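Local coordinates for protein PppA (Pseudomonas aeruginosa, PDB 6JKV) that probably removes phosphate from serine and threonine residues of proteins as a manganese-binding PP2C-type phosphatase, and regulates the type VI secretion system, at residues 144-148 and 149-153; 218-222 and 223-227. All blocks are in the same frame, centred on the assembly; numbering follows the deposited sequence.

Contact 1 is a β-hairpin at the margin of one sheet and contact 2 the loop 218-221 running into the first turns of helix 222-229, which lies against that hairpin; their centres are 12 Å apart. Two polar links join them: G149 O takes a hydrogen bond from R226 NH1 at 2.8 Å, and Y144 OH approaches D222 OD1 at 2.9 Å, a weak hydrogen bond. Packing fills in between, with L151 CB 3.8 Å from R226 CB. Both contacts stand back from the two-manganese site and supply no ligand to it: the side chains of Y144 and L225 are about 13 and 14 Å from a manganese ion, while K218 of contact 2 forms a salt bridge to the manganese ligand D214.

Contact 1: residues 144-148 and 149-153; sequences YRLRG and GVLEA
R145 and E152 face each other as a hydrogen-bonded pair of two antiparallel strands, 144-147 and 150-153, whose axes approach to 4.7 Å with their directions 157° apart. R145 N to E152 O, at 2.8 Å, is nearly straight, whereas the return bond from E152 N to R145 O is more bent, with an N-H...O angle of 136°. Nearer the turn, R147 N donates to V150 O at 3.0 Å and V150 N returns the bond to R147 O. The non-hydrogen-bonded pairs, Y144 with A153 and L146 with L151, come closer together; across the latter the CA atoms are 4.4 Å apart.

R147 to V150 forms a type I' turn, making this a two-residue β-hairpin; G148 and G149 supply its two positive phi values. Strand 150-153 is an outermost strand of its five-stranded antiparallel sheet, and 142-147 continues that sheet through strand 208-212.

On the sheet face bearing Y144, L146 and L151, the two side chains Y144 and L151 meet at a slant: L151 CD1 reaches Y144 CB at 3.6 Å, while L151 CD2 lies near Y144 CD2 on the ring, approaching it obliquely. L146 and L151 also pack on R226 and L229 of helix 222-229. Y144 OH is hydrogen-bonded to R142 NH1.

The opposite face carries a salt bridge, R145 NH2 to E152 OE1 at 3.1 Å. Both chains leave with CG anti to the backbone N (chi1 168° in each) and run side by side; R145 then bends at chi3. The carboxylate oxygen lies in the guanidinium plane, but the nitrogen meets it from above the carboxylate plane. R147 NH1 lies above one face of the R145 guanidinium, displaced toward its rim, and R147 NH2 is held by D207 and H202 O. R145 NE is buried without a polar partner.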
ATOM      1  N   TYR A 144       7.193  -2.655   3.811  1.00 15.89           N
ATOM      2  CA  TYR A 144       8.333  -3.234   4.552  1.00 16.78           C
ATOM      3  C   TYR A 144       9.286  -3.918   3.574  1.00 16.99           C
ATOM      4  O   TYR A 144       8.846  -4.397   2.520  1.00 16.77           O
ATOM      5  CB  TYR A 144       7.866  -4.276   5.564  1.00 17.16           C
ATOM      6  CG  TYR A 144       7.031  -3.771   6.709  1.00 18.48           C
ATOM      7  CD1 TYR A 144       5.659  -3.620   6.575  1.00 18.23           C
ATOM      8  CD2 TYR A 144       7.598  -3.508   7.942  1.00 18.63           C
ATOM      9  CE1 TYR A 144       4.881  -3.192   7.639  1.00 18.57           C
ATOM     10  CE2 TYR A 144       6.834  -3.084   9.013  1.00 19.20           C
ATOM     11  CZ  TYR A 144       5.470  -2.929   8.861  1.00 18.75           C
ATOM     12  OH  TYR A 144       4.697  -2.530   9.915  1.00 19.96           O
ATOM     13  N   ARG A 145      10.560  -3.976   3.941  1.00 17.66           N
ATOM     14  CA  ARG A 145      11.556  -4.793   3.213  1.00 18.40           C
ATOM     15  C   ARG A 145      12.101  -5.864   4.153  1.00 20.03           C
ATOM     16  O   ARG A 145      12.506  -5.522   5.265  1.00 23.14           O
ATOM     17  CB  ARG A 145      12.683  -3.924   2.663  1.00 18.73           C
ATOM     18  CG  ARG A 145      13.873  -4.738   2.171  1.00 18.73           C
ATOM     19  CD  ARG A 145      14.936  -3.906   1.506  1.00 19.27           C
ATOM     20  NE  ARG A 145      15.536  -2.977   2.444  1.00 19.77           N
ATOM     21  CZ  ARG A 145      16.393  -2.022   2.113  1.00 20.58           C
ATOM     22  NH1 ARG A 145      16.753  -1.864   0.849  1.00 20.98           N
ATOM     23  NH2 ARG A 145      16.854  -1.208   3.044  1.00 21.10           N
ATOM     24  N   LEU A 146      12.091  -7.117   3.705  1.00 19.32           N
ATOM     25  CA  LEU A 146      12.801  -8.223   4.377  1.00 19.00           C
ATOM     26  C   LEU A 146      14.105  -8.478   3.627  1.00 19.24           C
ATOM     27  O   LEU A 146      14.058  -8.817   2.428  1.00 19.73           O
ATOM     28  CB  LEU A 146      11.924  -9.475   4.391  1.00 19.04           C
ATOM     29  CG  LEU A 146      12.504 -10.657   5.161  1.00 19.57           C
ATOM     30  CD1 LEU A 146      12.344 -10.436   6.654  1.00 20.66           C
ATOM     31  CD2 LEU A 146      11.841 -11.954   4.742  1.00 19.24           C
ATOM     32  N   ARG A 147      15.227  -8.313   4.319  1.00 19.26           N
ATOM     33  CA  ARG A 147      16.572  -8.575   3.774  1.00 20.00           C
ATOM     34  C   ARG A 147      17.393  -9.315   4.831  1.00 20.89           C
ATOM     35  O   ARG A 147      17.447  -8.849   5.974  1.00 19.44           O
ATOM     36  CB  ARG A 147      17.238  -7.259   3.372  1.00 20.97           C
ATOM     37  CG  ARG A 147      18.685  -7.408   2.929  1.00 22.02           C
ATOM     38  CD  ARG A 147      19.242  -6.058   2.518  1.00 21.75           C
ATOM     39  NE  ARG A 147      18.803  -5.653   1.191  1.00 21.42           N
ATOM     40  CZ  ARG A 147      19.117  -4.498   0.604  1.00 20.29           C
ATOM     41  NH1 ARG A 147      19.863  -3.610   1.233  1.00 20.73           N
ATOM     42  NH2 ARG A 147      18.685  -4.231  -0.615  1.00 19.33           N
ATOM     43  N   GLY A 148      18.000 -10.435   4.442  1.00 22.45           N
ATOM     44  CA  GLY A 148      18.797 -11.283   5.348  1.00 23.63           C
ATOM     45  C   GLY A 148      18.015 -11.707   6.580  1.00 23.80           C
ATOM     46  O   GLY A 148      18.608 -11.758   7.665  1.00 26.07           O
ATOM     47  N   GLY A 149      16.719 -11.989   6.432  1.00 23.24           N
ATOM     48  CA  GLY A 149      15.854 -12.390   7.555  1.00 23.35           C
ATOM     49  C   GLY A 149      15.548 -11.250   8.516  1.00 23.17           C
ATOM     50  O   GLY A 149      14.996 -11.528   9.592  1.00 22.36           O
ATOM     51  N   VAL A 150      15.870 -10.004   8.150  1.00 23.32           N
ATOM     52  CA  VAL A 150      15.610  -8.806   9.002  1.00 23.31           C
ATOM     53  C   VAL A 150      14.555  -7.939   8.320  1.00 21.24           C
ATOM     54  O   VAL A 150      14.744  -7.581   7.141  1.00 20.40           O
ATOM     55  CB  VAL A 150      16.892  -8.001   9.271  1.00 24.24           C
ATOM     56  CG1 VAL A 150      16.591  -6.782  10.127  1.00 24.63           C
ATOM     57  CG2 VAL A 150      17.976  -8.863   9.911  1.00 25.46           C
ATOM     58  N   LEU A 151      13.486  -7.613   9.047  1.00 21.42           N
ATOM     59  CA  LEU A 151      12.391  -6.757   8.534  1.00 21.03           C
ATOM     60  C   LEU A 151      12.673  -5.289   8.852  1.00 20.76           C
ATOM     61  O   LEU A 151      13.141  -4.983   9.949  1.00 22.39           O
ATOM     62  CB  LEU A 151      11.060  -7.186   9.150  1.00 21.28           C
ATOM     63  CG  LEU A 151       9.836  -6.519   8.534  1.00 20.26           C
ATOM     64  CD1 LEU A 151       9.610  -7.038   7.127  1.00 19.68           C
ATOM     65  CD2 LEU A 151       8.609  -6.754   9.399  1.00 21.04           C
ATOM     66  N   GLU A 152      12.343  -4.409   7.920  1.00 20.41           N
ATOM     67  CA  GLU A 152      12.616  -2.963   8.057  1.00 20.20           C
ATOM     68  C   GLU A 152      11.476  -2.185   7.427  1.00 18.31           C
ATOM     69  O   GLU A 152      11.132  -2.470   6.269  1.00 16.98           O
ATOM     70  CB  GLU A 152      13.950  -2.634   7.395  1.00 21.89           C
ATOM     71  CG  GLU A 152      14.195  -1.156   7.228  1.00 22.80           C
ATOM     72  CD  GLU A 152      15.498  -0.836   6.513  1.00 24.95           C
ATOM     73  OE1 GLU A 152      16.182  -1.795   6.049  1.00 27.42           O
ATOM     74  OE2 GLU A 152      15.814   0.368   6.392  1.00 25.61           O
ATOM     75  N   ALA A 153      10.902  -1.257   8.188  1.00 18.48           N
ATOM     76  CA  ALA A 153       9.817  -0.369   7.737  1.00 19.34           C
ATOM     77  C   ALA A 153      10.423   0.658   6.785  1.00 19.08           C
ATOM     78  O   ALA A 153      11.359   1.355   7.188  1.00 20.80           O
ATOM     79  CB  ALA A 153       9.141   0.289   8.922  1.00 20.06           C
TER

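Contact 2: residues 218-222 and 223-227; sequences KTADD and SELRD
D221 and E224 face each other where the chain enters helix 222-229: D221 is the N-cap, and its O accepts from L225 N at 3.0 Å, followed by R226 N to D222 O at 2.9 Å.

The side chains complete a capping box. D221 OD1 receives weak hydrogen bonds from S223 N and E224 N, the latter at 3.3 Å, and in the reverse direction D221 N donates to E224 OE1 at 3.2 Å, on the anti side but tilted out of the carboxylate plane. D221 CG stands between its backbone N and carbonyl carbon (chi1 67°), which turns OD1 toward the N-H groups of S223 and E224. S223 OG adds a short bond of 2.5 Å to OD1 from the syn side.

The D221 and E224 carboxylates are stacked, their planes only 7° apart, with OD2 3.6 Å from OE1. One water donates to both of these oxygens, and R248 forms a salt bridge with E224 OE2. A220 and L225, both buried, meet CB to CD2 at 4.1 Å, and pack respectively on L244 and L241 of helix 234-247.

Two acidic groups so close would probably repel if both were ionised; the bridging water, R248 and the N-H groups of the helix start probably offset that cost and stabilise negative charge at the cap.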
ATOM      1  N   LYS A 218      -2.314  -4.121  12.269  1.00 21.83           N
ATOM      2  CA  LYS A 218      -3.197  -3.945  13.445  1.00 23.24           C
ATOM      3  C   LYS A 218      -3.402  -5.287  14.155  1.00 23.41           C
ATOM      4  O   LYS A 218      -3.709  -5.267  15.357  1.00 24.55           O
ATOM      5  CB  LYS A 218      -4.539  -3.359  13.011  1.00 24.19           C
ATOM      6  CG  LYS A 218      -5.079  -2.287  13.940  1.00 25.39           C
ATOM      7  CD  LYS A 218      -6.563  -2.080  13.772  1.00 26.50           C
ATOM      8  CE  LYS A 218      -6.936  -1.592  12.386  1.00 25.91           C
ATOM      9  NZ  LYS A 218      -6.339  -0.269  12.108  1.00 26.04           N
ATOM     10  N   THR A 219      -3.217  -6.407  13.457  1.00 22.44           N
ATOM     11  CA  THR A 219      -3.489  -7.765  13.993  1.00 23.49           C
ATOM     12  C   THR A 219      -2.216  -8.614  14.120  1.00 24.23           C
ATOM     13  O   THR A 219      -2.305  -9.732  14.667  1.00 25.10           O
ATOM     14  CB  THR A 219      -4.505  -8.497  13.117  1.00 23.77           C
ATOM     15  OG1 THR A 219      -4.111  -8.404  11.746  1.00 23.29           O
ATOM     16  CG2 THR A 219      -5.901  -7.938  13.268  1.00 24.50           C
ATOM     17  N   ALA A 220      -1.072  -8.136  13.635  1.00 24.16           N
ATOM     18  CA  ALA A 220       0.228  -8.828  13.786  1.00 23.64           C
ATOM     19  C   ALA A 220       1.340  -7.789  13.913  1.00 23.03           C
ATOM     20  O   ALA A 220       1.388  -6.845  13.101  1.00 21.38           O
ATOM     21  CB  ALA A 220       0.474  -9.744  12.617  1.00 22.45           C
ATOM     22  N   ASP A 221       2.202  -7.952  14.909  1.00 24.23           N
ATOM     23  CA  ASP A 221       3.321  -7.008  15.137  1.00 24.48           C
ATOM     24  C   ASP A 221       4.435  -7.353  14.148  1.00 22.76           C
ATOM     25  O   ASP A 221       4.346  -8.403  13.486  1.00 22.31           O
ATOM     26  CB  ASP A 221       3.764  -6.999  16.606  1.00 26.18           C
ATOM     27  CG  ASP A 221       4.399  -8.299  17.068  1.00 27.76           C
ATOM     28  OD1 ASP A 221       5.386  -8.706  16.441  1.00 29.41           O
ATOM     29  OD2 ASP A 221       3.902  -8.898  18.043  1.00 29.75           O
ATOM     30  N   ASP A 222       5.449  -6.496  14.083  1.00 22.00           N
ATOM     31  CA  ASP A 222       6.512  -6.548  13.051  1.00 21.54           C
ATOM     32  C   ASP A 222       7.334  -7.838  13.143  1.00 21.96           C
ATOM     33  O   ASP A 222       7.819  -8.283  12.088  1.00 20.51           O
ATOM     34  CB  ASP A 222       7.414  -5.325  13.147  1.00 21.79           C
ATOM     35  CG  ASP A 222       6.773  -4.096  12.529  1.00 22.14           C
ATOM     36  OD1 ASP A 222       5.618  -4.209  12.039  1.00 21.20           O
ATOM     37  OD2 ASP A 222       7.438  -3.038  12.524  1.00 22.60           O
ATOM     38  N   SER A 223       7.505  -8.413  14.337  1.00 23.10           N
ATOM     39  CA  SER A 223       8.293  -9.658  14.513  1.00 23.58           C
ATOM     40  C   SER A 223       7.530 -10.836  13.901  1.00 22.90           C
ATOM     41  O   SER A 223       8.173 -11.719  13.293  1.00 23.26           O
ATOM     42  CB  SER A 223       8.662  -9.904  15.956  1.00 25.19           C
ATOM     43  OG  SER A 223       7.511 -10.058  16.766  1.00 25.61           O
ATOM     44  N   GLU A 224       6.206 -10.845  14.035  1.00 21.92           N
ATOM     45  CA  GLU A 224       5.357 -11.892  13.413  1.00 22.81           C
ATOM     46  C   GLU A 224       5.323 -11.681  11.900  1.00 21.58           C
ATOM     47  O   GLU A 224       5.363 -12.673  11.174  1.00 22.30           O
ATOM     48  CB  GLU A 224       3.963 -11.888  14.033  1.00 23.93           C
ATOM     49  CG  GLU A 224       3.975 -12.291  15.497  1.00 24.46           C
ATOM     50  CD  GLU A 224       2.703 -11.952  16.240  1.00 25.55           C
ATOM     51  OE1 GLU A 224       2.041 -10.985  15.847  1.00 25.38           O
ATOM     52  OE2 GLU A 224       2.364 -12.678  17.195  1.00 26.41           O
ATOM     53  N   LEU A 225       5.280 -10.432  11.430  1.00 20.95           N
ATOM     54  CA  LEU A 225       5.357 -10.154   9.974  1.00 20.11           C
ATOM     55  C   LEU A 225       6.675 -10.719   9.434  1.00 20.43           C
ATOM     56  O   LEU A 225       6.647 -11.396   8.394  1.00 20.91           O
ATOM     57  CB  LEU A 225       5.249  -8.651   9.704  1.00 19.31           C
ATOM     58  CG  LEU A 225       3.925  -7.979  10.073  1.00 18.96           C
ATOM     59  CD1 LEU A 225       3.976  -6.507   9.699  1.00 18.36           C
ATOM     60  CD2 LEU A 225       2.735  -8.656   9.413  1.00 18.16           C
ATOM     61  N   ARG A 226       7.786 -10.469  10.127  1.00 20.92           N
ATOM     62  CA  ARG A 226       9.116 -10.990   9.735  1.00 20.81           C
ATOM     63  C   ARG A 226       9.079 -12.525   9.675  1.00 21.03           C
ATOM     64  O   ARG A 226       9.654 -13.099   8.726  1.00 19.44           O
ATOM     65  CB  ARG A 226      10.179 -10.516  10.729  1.00 21.34           C
ATOM     66  CG  ARG A 226      11.599 -10.909  10.351  1.00 22.10           C
ATOM     67  CD  ARG A 226      12.305 -11.589  11.506  1.00 23.60           C
ATOM     68  NE  ARG A 226      11.888 -12.979  11.637  1.00 24.80           N
ATOM     69  CZ  ARG A 226      12.478 -14.009  11.040  1.00 25.50           C
ATOM     70  NH1 ARG A 226      13.539 -13.813  10.272  1.00 24.79           N
ATOM     71  NH2 ARG A 226      12.017 -15.237  11.215  1.00 26.83           N
ATOM     72  N   ASP A 227       8.437 -13.176  10.647  1.00 21.21           N
ATOM     73  CA  ASP A 227       8.338 -14.655  10.693  1.00 22.55           C
ATOM     74  C   ASP A 227       7.604 -15.177   9.459  1.00 21.74           C
ATOM     75  O   ASP A 227       8.117 -16.110   8.801  1.00 22.93           O
ATOM     76  CB  ASP A 227       7.643 -15.127  11.967  1.00 23.90           C
ATOM     77  CG  ASP A 227       8.516 -14.960  13.189  1.00 24.54           C
ATOM     78  OD1 ASP A 227       9.732 -14.782  13.013  1.00 24.33           O
ATOM     79  OD2 ASP A 227       7.965 -14.992  14.296  1.00 26.26           O
TER
HETATM   80  O   HOH W   1       1.420  -9.438  18.108  1.00 28.01           O